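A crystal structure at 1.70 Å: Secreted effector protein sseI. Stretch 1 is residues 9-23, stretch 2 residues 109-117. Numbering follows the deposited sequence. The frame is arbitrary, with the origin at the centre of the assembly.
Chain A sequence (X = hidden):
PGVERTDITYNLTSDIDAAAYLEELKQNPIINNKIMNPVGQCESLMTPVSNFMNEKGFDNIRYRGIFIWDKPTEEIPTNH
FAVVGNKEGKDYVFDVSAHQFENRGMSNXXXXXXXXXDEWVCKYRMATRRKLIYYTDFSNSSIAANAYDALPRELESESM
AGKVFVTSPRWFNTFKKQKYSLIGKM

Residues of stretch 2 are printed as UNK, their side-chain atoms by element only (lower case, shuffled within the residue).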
# COMPACT_ATOMS: atom_id res chain seq x y z
N THR A 9 7.26 -16.58 -6.25
CA THR A 9 6.68 -15.43 -7.03
C THR A 9 7.45 -14.10 -6.86
O THR A 9 8.53 -14.06 -6.27
CB THR A 9 5.15 -15.29 -6.79
OG1 THR A 9 4.88 -15.00 -5.41
CG2 THR A 9 4.48 -16.61 -7.19
N TYR A 10 6.91 -13.01 -7.41
CA TYR A 10 7.70 -11.85 -7.79
C TYR A 10 7.21 -10.58 -7.13
O TYR A 10 6.09 -10.53 -6.64
CB TYR A 10 7.64 -11.66 -9.30
CG TYR A 10 6.26 -11.84 -9.89
CD1 TYR A 10 5.74 -13.13 -10.16
CD2 TYR A 10 5.44 -10.76 -10.13
CE1 TYR A 10 4.47 -13.29 -10.67
CE2 TYR A 10 4.16 -10.93 -10.66
CZ TYR A 10 3.68 -12.19 -10.91
OH TYR A 10 2.42 -12.33 -11.44
N ASN A 11 8.09 -9.59 -7.10
CA ASN A 11 7.74 -8.27 -6.55
C ASN A 11 7.44 -7.25 -7.65
O ASN A 11 6.81 -6.19 -7.38
CB ASN A 11 8.89 -7.76 -5.68
CG ASN A 11 9.02 -8.49 -4.37
OD1 ASN A 11 8.16 -9.26 -3.97
ND2 ASN A 11 10.12 -8.24 -3.67
N LEU A 12 7.94 -7.55 -8.85
CA LEU A 12 7.92 -6.62 -9.97
C LEU A 12 7.26 -7.27 -11.16
O LEU A 12 7.75 -8.27 -11.65
CB LEU A 12 9.35 -6.19 -10.34
CG LEU A 12 10.13 -5.46 -9.24
CD1 LEU A 12 11.58 -5.20 -9.61
CD2 LEU A 12 9.46 -4.16 -8.85
N THR A 13 6.17 -6.69 -11.63
CA THR A 13 5.46 -7.25 -12.78
C THR A 13 6.20 -7.02 -14.09
O THR A 13 6.99 -6.08 -14.19
CB THR A 13 4.05 -6.62 -12.90
OG1 THR A 13 3.30 -7.37 -13.86
CG2 THR A 13 4.13 -5.14 -13.29
N SER A 14 5.91 -7.88 -15.08
CA SER A 14 6.46 -7.79 -16.44
C SER A 14 5.44 -7.20 -17.42
O SER A 14 5.82 -6.82 -18.54
CB SER A 14 6.90 -9.17 -16.95
OG SER A 14 8.07 -9.54 -16.26
N ASP A 15 4.18 -7.11 -16.98
CA ASP A 15 3.07 -6.46 -17.69
C ASP A 15 3.42 -5.02 -18.08
O ASP A 15 2.97 -4.52 -19.12
CB ASP A 15 1.79 -6.38 -16.81
CG ASP A 15 1.11 -7.74 -16.55
OD1 ASP A 15 1.53 -8.82 -17.06
OD2 ASP A 15 0.11 -7.72 -15.79
N ILE A 16 4.20 -4.35 -17.23
CA ILE A 16 4.75 -3.00 -17.49
C ILE A 16 6.23 -3.12 -17.21
O ILE A 16 6.64 -4.10 -16.61
CB ILE A 16 4.08 -1.89 -16.60
CG1 ILE A 16 4.10 -2.31 -15.13
CG2 ILE A 16 2.64 -1.58 -17.13
CD1 ILE A 16 3.80 -1.18 -14.15
N ASP A 17 7.04 -2.13 -17.57
CA ASP A 17 8.48 -2.28 -17.30
C ASP A 17 8.81 -1.90 -15.84
O ASP A 17 9.51 -0.91 -15.57
CB ASP A 17 9.36 -1.54 -18.30
CG ASP A 17 10.78 -2.10 -18.35
OD1 ASP A 17 11.22 -2.84 -17.40
OD2 ASP A 17 11.47 -1.82 -19.34
N ALA A 18 8.31 -2.71 -14.92
CA ALA A 18 8.48 -2.42 -13.50
C ALA A 18 9.93 -2.42 -13.06
O ALA A 18 10.34 -1.60 -12.23
CB ALA A 18 7.67 -3.40 -12.65
N ALA A 19 10.74 -3.33 -13.61
CA ALA A 19 12.14 -3.40 -13.21
C ALA A 19 12.86 -2.11 -13.60
O ALA A 19 13.59 -1.53 -12.79
CB ALA A 19 12.83 -4.62 -13.83
N ALA A 20 12.58 -1.62 -14.80
CA ALA A 20 13.16 -0.36 -15.26
C ALA A 20 12.70 0.83 -14.43
O ALA A 20 13.50 1.72 -14.11
CB ALA A 20 12.85 -0.09 -16.70
N TYR A 21 11.40 0.87 -14.12
CA TYR A 21 10.86 1.91 -13.28
C TYR A 21 11.49 1.93 -11.89
O TYR A 21 11.81 3.00 -11.38
CB TYR A 21 9.33 1.74 -13.15
CG TYR A 21 8.55 2.00 -14.43
CD1 TYR A 21 9.00 2.90 -15.42
CD2 TYR A 21 7.34 1.39 -14.63
CE1 TYR A 21 8.24 3.16 -16.59
CE2 TYR A 21 6.59 1.65 -15.78
CZ TYR A 21 7.06 2.52 -16.75
OH TYR A 21 6.31 2.75 -17.87
N LEU A 22 11.68 0.76 -11.29
CA LEU A 22 12.35 0.71 -9.98
C LEU A 22 13.79 1.25 -10.06
O LEU A 22 14.22 2.04 -9.23
CB LEU A 22 12.32 -0.67 -9.37
CG LEU A 22 12.91 -0.83 -7.95
CD1 LEU A 22 12.12 0.08 -6.94
CD2 LEU A 22 12.93 -2.28 -7.52
N GLU A 23 14.53 0.87 -11.09
CA GLU A 23 15.86 1.41 -11.26
C GLU A 23 15.88 2.92 -11.42
O GLU A 23 16.77 3.63 -10.88
CB GLU A 23 16.50 0.77 -12.50
CG GLU A 23 16.91 -0.67 -12.25
CD GLU A 23 17.79 -0.81 -11.00
OE1 GLU A 23 18.75 -0.01 -10.83
OE2 GLU A 23 17.50 -1.73 -10.18
N UNK A 109 6.89 -9.67 2.27
CA UNK A 109 7.07 -8.32 1.75
C UNK A 109 8.54 -7.96 1.90
O UNK A 109 8.94 -7.26 2.81
c UNK A 109 3.83 -6.49 2.94
c UNK A 109 4.69 -7.62 2.37
c UNK A 109 6.19 -7.32 2.48
c UNK A 109 4.28 -7.91 0.95
N UNK A 110 9.34 -8.49 0.99
CA UNK A 110 10.76 -8.45 1.12
C UNK A 110 11.45 -7.53 0.12
O UNK A 110 12.66 -7.55 -0.01
o UNK A 110 10.72 -9.93 -1.33
n UNK A 110 11.14 -11.88 -0.29
c UNK A 110 11.01 -10.56 -0.30
c UNK A 110 11.34 -9.86 1.02
N UNK A 111 10.67 -6.72 -0.57
CA UNK A 111 11.22 -5.65 -1.38
C UNK A 111 10.16 -4.71 -1.87
O UNK A 111 8.96 -4.98 -1.71
N UNK A 112 10.57 -3.64 -2.54
CA UNK A 112 9.58 -2.75 -3.14
C UNK A 112 8.71 -3.50 -4.16
O UNK A 112 9.22 -4.38 -4.88
c UNK A 112 11.81 -2.30 -3.93
c UNK A 112 10.44 -1.72 -3.86
c UNK A 112 11.95 -3.18 -2.79
N UNK A 113 7.43 -3.16 -4.22
CA UNK A 113 6.49 -3.81 -5.14
C UNK A 113 6.07 -2.81 -6.21
O UNK A 113 5.73 -1.70 -5.92
c UNK A 113 5.22 -4.24 -4.39
c UNK A 113 6.16 -6.42 -3.52
c UNK A 113 5.41 -5.13 -3.17
c UNK A 113 4.05 -5.35 -2.47
N UNK A 114 6.07 -3.27 -7.46
CA UNK A 114 5.34 -2.59 -8.55
C UNK A 114 4.62 -3.72 -9.29
O UNK A 114 5.25 -4.53 -10.00
c UNK A 114 6.29 -1.82 -9.48
c UNK A 114 5.47 -1.07 -10.62
c UNK A 114 8.21 -0.12 -9.59
c UNK A 114 7.14 -0.81 -8.72
N UNK A 115 3.31 -3.78 -9.11
CA UNK A 115 2.52 -4.93 -9.47
C UNK A 115 1.21 -4.52 -10.08
O UNK A 115 0.76 -3.42 -9.86
c UNK A 115 3.36 -6.54 -7.56
c UNK A 115 2.20 -5.80 -8.26
c UNK A 115 2.91 -7.15 -6.28
c UNK A 115 3.88 -7.64 -8.53
N UNK A 116 0.55 -5.41 -10.82
CA UNK A 116 -0.86 -5.10 -11.13
C UNK A 116 -1.67 -5.04 -9.84
O UNK A 116 -1.25 -5.55 -8.80
c UNK A 116 -1.49 -6.13 -12.06
o UNK A 116 -1.81 -7.33 -11.36
N UNK A 117 -2.86 -4.43 -9.89
CA UNK A 117 -3.66 -4.33 -8.68
C UNK A 117 -4.00 -5.73 -8.18
O UNK A 117 -4.01 -5.97 -7.00
c UNK A 117 -4.93 -3.55 -8.92
O HOH W 1 11.56 -5.75 -4.90

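Position 109 carries four carbons, forked at the second. Its CA-to-CB bond points away from stretch 1 and no side-chain atom comes within contact distance. This is Leu109, a buried apolar side chain.

Position 110 has two carbons, the second bearing one oxygen and one nitrogen; the oxygen lies 2.9 Å from Asn11 ND2. This short amide is Asn110. Its OD1 accepts a hydrogen bond from Asn11 ND2, nearly straight at 166°, an exchange for which two amides are well matched.

Position 111 has no side-chain atoms and is Gly111. An ideal CB here would point toward stretch 1 and lie 3.0 Å from Asn11 ND2, a clash, so the bare backbone leaves room for that amide.

At position 112 three carbons close a ring onto the backbone nitrogen, and a ring carbon lies 3.8 Å from Leu22 CD2. This is Pro112, whose compact apolar ring suits packing on the helix just before the strand, at a phi of -60°. A water donates to its carbonyl oxygen and accepts from Asn11 ND2.

Position 113 has four carbons forked at the second. Its CA-to-CB bond runs sideways, but one terminal carbon reaches within 3.5 Å of Asn11 OD1. This is Leu113, apolar as suits a buried site; its CA makes a CA-H...O contact of 3.3 Å with Asn11 O.

Position 114 has four carbons forked at the first, one arm two carbons long. The short arm lies 3.8 Å from Ala18 CB and 3.9 Å from Ile16 CD1; the end of the longer arm lies 4.2 Å from both Tyr21 CB and Leu22 CB. This is Ile114, whose branching at CB spreads two arms over a broad apolar surface.

Position 115 has four carbons forked at the second. One terminal carbon lies 3.8 Å from Tyr10 CD2, oblique to the ring, and 3.5 Å from Asn11 O. This is Leu115, its apolar end well placed beside the ring.

Position 116 has one carbon, then one oxygen; its CB lies 4.4 Å from Asp15 OD2. This is Ser116, whose small hydroxyl suits an N-cap and caps a backbone nitrogen just past the stretch. Position 117, a single carbon out of reach of stretch 1, is Ala117, small and compatible with its helix.

The contact combines a single beta bridge with apolar packing. Ile114 N donates to Asn11 O at 3.0 Å and Thr13 N to Ile114 O at 2.9 Å, bracketing Leu12. A helix capped by Asp17 then brings Ala18, Tyr21 and Leu22 onto Ile114. Together the stretches bury 626 Å².

Stretch 2, residues 109-117: LNGPLILSA
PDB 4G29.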